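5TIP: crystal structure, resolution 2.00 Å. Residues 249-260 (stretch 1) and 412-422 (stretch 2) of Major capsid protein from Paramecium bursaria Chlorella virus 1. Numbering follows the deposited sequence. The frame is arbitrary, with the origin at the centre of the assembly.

Stretch 1 (249-260) NIRLNFNHPTKY
Stretch 2 (412-422) ALNIYAKNYNV

Two stretches of one chain of the major capsid protein meet first through apolar side chains, then through a short antiparallel pairing; together they bury 804 Å². Stretch 2 (412-422) is a strand throughout, with phi from -152° to -100°. Stretch 1 enters as a strand that began earlier in the chain, passes through a loop, and is a strand again at 257-260, where its axis runs at 136° to that of 412-422 and approaches it to 4.4 Å.

Ile250 (phi/psi -95/118; chi1 m, chi2 p) points toward stretch 2 with its CA 9.6 Å from Leu413 CA, a gap filled by side chains alone: Ile250 CD1 lies 3.8 Å from Leu413 CD2 (Leu413 chi1 t, chi2 p), and Ile250 CG2 lies 3.7 Å from Ile415 CD1 (Ile415 chi1 m, chi2 t). Arg251 points away. Leu252 (-78/146; m, t) leaves sideways, but its end returns, bringing Leu252 CD2 to 3.8 Å from Ile415 CD1, so that one methyl serves both neighbours.

Phe254 (-117/165; chi1 m, chi2 -44°) points toward stretch 2 and lays a ring face on Ala417: Ala417 CB stands 3.6 Å from the centroid of the Phe254 ring, 6° off its normal, a nearly axial CH-pi contact. Ile415 CG2 sits at the ring edge, 3.6 Å from Phe254 CZ. At His256 phi turns positive (68/164), and the side chain (chi1 m) points toward stretch 2, with one ring face covered by the side chain of Asn421.

Pro257 (-62/117) opens the paired segment: Tyr420 N donates to Pro257 O at 3.0 Å and 158°, while Asn419 CA makes a CA-H...O contact with the same Pro257 O at 3.2 Å. Thr258 (-106/133; chi1 m) faces Asn419 (chi1 p) as a non-hydrogen-bonded antiparallel pair, Thr258 CA to Asn419 CA 4.0 Å, their side chains on the same face of the sheet. Within stretch 1, Thr258 OG1 donates to His256 O at 3.2 Å.

Lys259 N donates a hydrogen bond to Lys418 O at 2.7 Å and 159°, the second backbone bond of the pairing. Its psi of -45° departs from extended values. The side chain (m, t, p, t) reaches Tyr420 (chi1 m), where Lys259 NZ donates a weak hydrogen bond to Tyr420 OH at 3.3 Å. At Tyr260 (-160/163; chi1 p, chi2 86°) the backbone link loosens: Lys418 N to Tyr260 O is a weak bond of 3.4 Å. One face of the Tyr260 ring also takes Lys418 CB, 3.8 Å from the ring centroid and 28° off the normal.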

# COMPACT_ATOMS: atom_id res chain seq x y z
N ASN A 249 31.44 -0.53 -20.81
CA ASN A 249 30.58 0.35 -21.59
C ASN A 249 29.71 -0.53 -22.48
O ASN A 249 30.18 -1.07 -23.48
CB ASN A 249 31.38 1.35 -22.42
CG ASN A 249 32.17 2.33 -21.57
OD1 ASN A 249 31.68 2.81 -20.55
ND2 ASN A 249 33.38 2.63 -22.00
N ILE A 250 28.44 -0.68 -22.10
CA ILE A 250 27.51 -1.52 -22.85
C ILE A 250 26.75 -0.62 -23.82
O ILE A 250 26.04 0.30 -23.40
CB ILE A 250 26.55 -2.26 -21.91
CG1 ILE A 250 27.28 -3.38 -21.15
CG2 ILE A 250 25.38 -2.85 -22.69
CD1 ILE A 250 27.99 -2.92 -19.89
N ARG A 251 26.90 -0.89 -25.11
CA ARG A 251 26.19 -0.14 -26.14
C ARG A 251 24.73 -0.58 -26.12
O ARG A 251 24.42 -1.73 -26.43
CB ARG A 251 26.83 -0.40 -27.50
CG ARG A 251 26.22 0.36 -28.68
CD ARG A 251 26.53 1.85 -28.61
NE ARG A 251 26.01 2.56 -29.77
CZ ARG A 251 26.68 2.75 -30.90
NH1 ARG A 251 27.92 2.28 -31.03
NH2 ARG A 251 26.13 3.42 -31.91
N LEU A 252 23.84 0.34 -25.76
CA LEU A 252 22.42 0.01 -25.71
C LEU A 252 21.84 0.02 -27.12
O LEU A 252 22.23 0.82 -27.97
CB LEU A 252 21.67 1.01 -24.83
CG LEU A 252 22.11 1.14 -23.37
CD1 LEU A 252 21.26 2.16 -22.62
CD2 LEU A 252 22.06 -0.21 -22.66
N ASN A 253 20.90 -0.86 -27.31
CA ASN A 253 20.27 -0.98 -28.55
C ASN A 253 18.75 -0.99 -28.39
O ASN A 253 18.11 -1.97 -28.56
CB ASN A 253 20.85 -2.20 -29.28
CG ASN A 253 20.14 -2.53 -30.53
OD1 ASN A 253 19.60 -1.71 -31.18
ND2 ASN A 253 20.14 -3.76 -30.86
N PHE A 254 18.23 0.16 -28.04
CA PHE A 254 16.81 0.38 -27.83
C PHE A 254 16.29 1.39 -28.84
O PHE A 254 17.06 2.10 -29.50
CB PHE A 254 16.54 0.87 -26.40
CG PHE A 254 17.00 -0.10 -25.34
CD1 PHE A 254 16.75 -1.46 -25.46
CD2 PHE A 254 17.70 0.35 -24.23
CE1 PHE A 254 17.18 -2.34 -24.49
CE2 PHE A 254 18.13 -0.53 -23.26
CZ PHE A 254 17.87 -1.87 -23.39
N ASN A 255 14.96 1.45 -28.97
CA ASN A 255 14.31 2.39 -29.87
C ASN A 255 13.03 2.89 -29.21
O ASN A 255 12.68 2.47 -28.10
CB ASN A 255 14.00 1.74 -31.23
CG ASN A 255 15.25 1.35 -31.98
OD1 ASN A 255 15.55 0.16 -32.14
ND2 ASN A 255 16.00 2.34 -32.46
N HIS A 256 12.35 3.81 -29.90
CA HIS A 256 11.04 4.34 -29.52
C HIS A 256 11.11 5.19 -28.26
O HIS A 256 12.12 5.14 -27.53
CB HIS A 256 10.04 3.20 -29.34
CG HIS A 256 9.87 2.34 -30.55
ND1 HIS A 256 10.07 0.98 -30.53
CD2 HIS A 256 9.51 2.65 -31.82
CE1 HIS A 256 9.85 0.49 -31.74
NE2 HIS A 256 9.51 1.49 -32.54
N PRO A 257 10.10 6.01 -27.97
CA PRO A 257 10.06 6.73 -26.69
C PRO A 257 9.99 5.76 -25.52
O PRO A 257 9.03 5.00 -25.37
CB PRO A 257 8.79 7.58 -26.80
CG PRO A 257 8.58 7.76 -28.26
CD PRO A 257 9.04 6.47 -28.89
N THR A 258 11.03 5.79 -24.68
CA THR A 258 11.22 4.82 -23.61
C THR A 258 10.89 5.46 -22.27
O THR A 258 11.36 6.57 -21.97
CB THR A 258 12.65 4.30 -23.61
OG1 THR A 258 12.92 3.65 -24.86
CG2 THR A 258 12.87 3.30 -22.48
N LYS A 259 10.10 4.75 -21.45
CA LYS A 259 9.72 5.26 -20.14
C LYS A 259 10.85 5.13 -19.13
O LYS A 259 11.12 6.06 -18.36
CB LYS A 259 8.48 4.53 -19.63
CG LYS A 259 7.36 4.42 -20.63
CD LYS A 259 6.22 3.59 -20.08
CE LYS A 259 5.64 4.21 -18.82
NZ LYS A 259 4.48 3.43 -18.31
N TYR A 260 11.52 3.98 -19.10
CA TYR A 260 12.55 3.73 -18.10
C TYR A 260 13.46 2.62 -18.58
O TYR A 260 13.14 1.87 -19.51
CB TYR A 260 11.93 3.37 -16.74
CG TYR A 260 11.01 2.16 -16.78
CD1 TYR A 260 11.51 0.88 -16.63
CD2 TYR A 260 9.64 2.31 -16.95
CE1 TYR A 260 10.68 -0.22 -16.66
CE2 TYR A 260 8.80 1.22 -16.98
CZ TYR A 260 9.32 -0.05 -16.84
OH TYR A 260 8.49 -1.15 -16.87
N ALA A 412 25.69 -12.38 -16.02
CA ALA A 412 24.62 -12.13 -16.98
C ALA A 412 24.00 -10.77 -16.66
O ALA A 412 23.34 -10.61 -15.63
CB ALA A 412 23.57 -13.24 -16.94
N LEU A 413 24.22 -9.80 -17.54
CA LEU A 413 23.66 -8.46 -17.40
C LEU A 413 22.43 -8.36 -18.30
O LEU A 413 22.55 -8.38 -19.53
CB LEU A 413 24.69 -7.39 -17.75
CG LEU A 413 24.17 -5.96 -17.93
CD1 LEU A 413 23.50 -5.47 -16.65
CD2 LEU A 413 25.29 -5.02 -18.34
N ASN A 414 21.25 -8.26 -17.69
CA ASN A 414 20.00 -8.14 -18.42
C ASN A 414 19.53 -6.69 -18.34
O ASN A 414 19.28 -6.19 -17.24
CB ASN A 414 18.94 -9.08 -17.84
CG ASN A 414 19.39 -10.52 -17.82
OD1 ASN A 414 19.38 -11.21 -18.84
ND2 ASN A 414 19.78 -11.00 -16.64
N ILE A 415 19.40 -6.04 -19.49
CA ILE A 415 18.96 -4.65 -19.56
C ILE A 415 17.61 -4.62 -20.26
O ILE A 415 17.47 -5.13 -21.38
CB ILE A 415 19.99 -3.77 -20.29
CG1 ILE A 415 21.37 -3.93 -19.66
CG2 ILE A 415 19.55 -2.31 -20.26
CD1 ILE A 415 22.46 -3.18 -20.39
N TYR A 416 16.62 -4.02 -19.60
CA TYR A 416 15.27 -3.94 -20.12
C TYR A 416 14.89 -2.49 -20.39
O TYR A 416 15.37 -1.57 -19.71
CB TYR A 416 14.26 -4.57 -19.16
CG TYR A 416 14.52 -6.03 -18.88
CD1 TYR A 416 14.08 -7.01 -19.76
CD2 TYR A 416 15.21 -6.42 -17.74
CE1 TYR A 416 14.32 -8.35 -19.51
CE2 TYR A 416 15.46 -7.76 -17.49
CZ TYR A 416 15.01 -8.71 -18.38
OH TYR A 416 15.25 -10.04 -18.13
N ALA A 417 14.04 -2.29 -21.39
CA ALA A 417 13.51 -0.98 -21.71
C ALA A 417 12.02 -1.10 -21.99
O ALA A 417 11.60 -2.00 -22.73
CB ALA A 417 14.23 -0.37 -22.92
N LYS A 418 11.24 -0.20 -21.41
CA LYS A 418 9.80 -0.16 -21.62
C LYS A 418 9.51 1.07 -22.48
O LYS A 418 9.79 2.19 -22.08
CB LYS A 418 9.04 -0.08 -20.30
CG LYS A 418 7.64 -0.67 -20.35
CD LYS A 418 7.68 -2.14 -20.70
CE LYS A 418 6.55 -2.92 -20.04
NZ LYS A 418 5.23 -2.27 -20.23
N ASN A 419 8.94 0.84 -23.66
CA ASN A 419 8.68 1.91 -24.60
C ASN A 419 7.19 1.96 -24.93
O ASN A 419 6.43 1.04 -24.62
CB ASN A 419 9.50 1.74 -25.88
CG ASN A 419 9.08 0.51 -26.68
OD1 ASN A 419 9.60 -0.58 -26.46
ND2 ASN A 419 8.15 0.70 -27.60
N TYR A 420 6.79 3.05 -25.58
CA TYR A 420 5.44 3.21 -26.08
C TYR A 420 5.40 2.92 -27.58
O TYR A 420 6.39 3.08 -28.29
CB TYR A 420 4.91 4.62 -25.82
CG TYR A 420 4.43 4.84 -24.40
CD1 TYR A 420 3.25 4.27 -23.95
CD2 TYR A 420 5.15 5.64 -23.52
CE1 TYR A 420 2.80 4.48 -22.66
CE2 TYR A 420 4.70 5.85 -22.23
CZ TYR A 420 3.53 5.27 -21.80
OH TYR A 420 3.09 5.47 -20.52
N ASN A 421 4.23 2.49 -28.04
CA ASN A 421 3.98 2.30 -29.46
C ASN A 421 2.49 2.48 -29.70
O ASN A 421 1.70 2.57 -28.75
CB ASN A 421 4.47 0.92 -29.94
CG ASN A 421 4.80 0.91 -31.42
OD1 ASN A 421 4.13 1.54 -32.23
ND2 ASN A 421 5.85 0.18 -31.78
N VAL A 422 2.10 2.54 -30.97
CA VAL A 422 0.72 2.78 -31.35
C VAL A 422 0.21 1.57 -32.11
O VAL A 422 0.82 1.16 -33.11
CB VAL A 422 0.56 4.06 -32.18
CG1 VAL A 422 -0.89 4.25 -32.59
CG2 VAL A 422 1.05 5.27 -31.39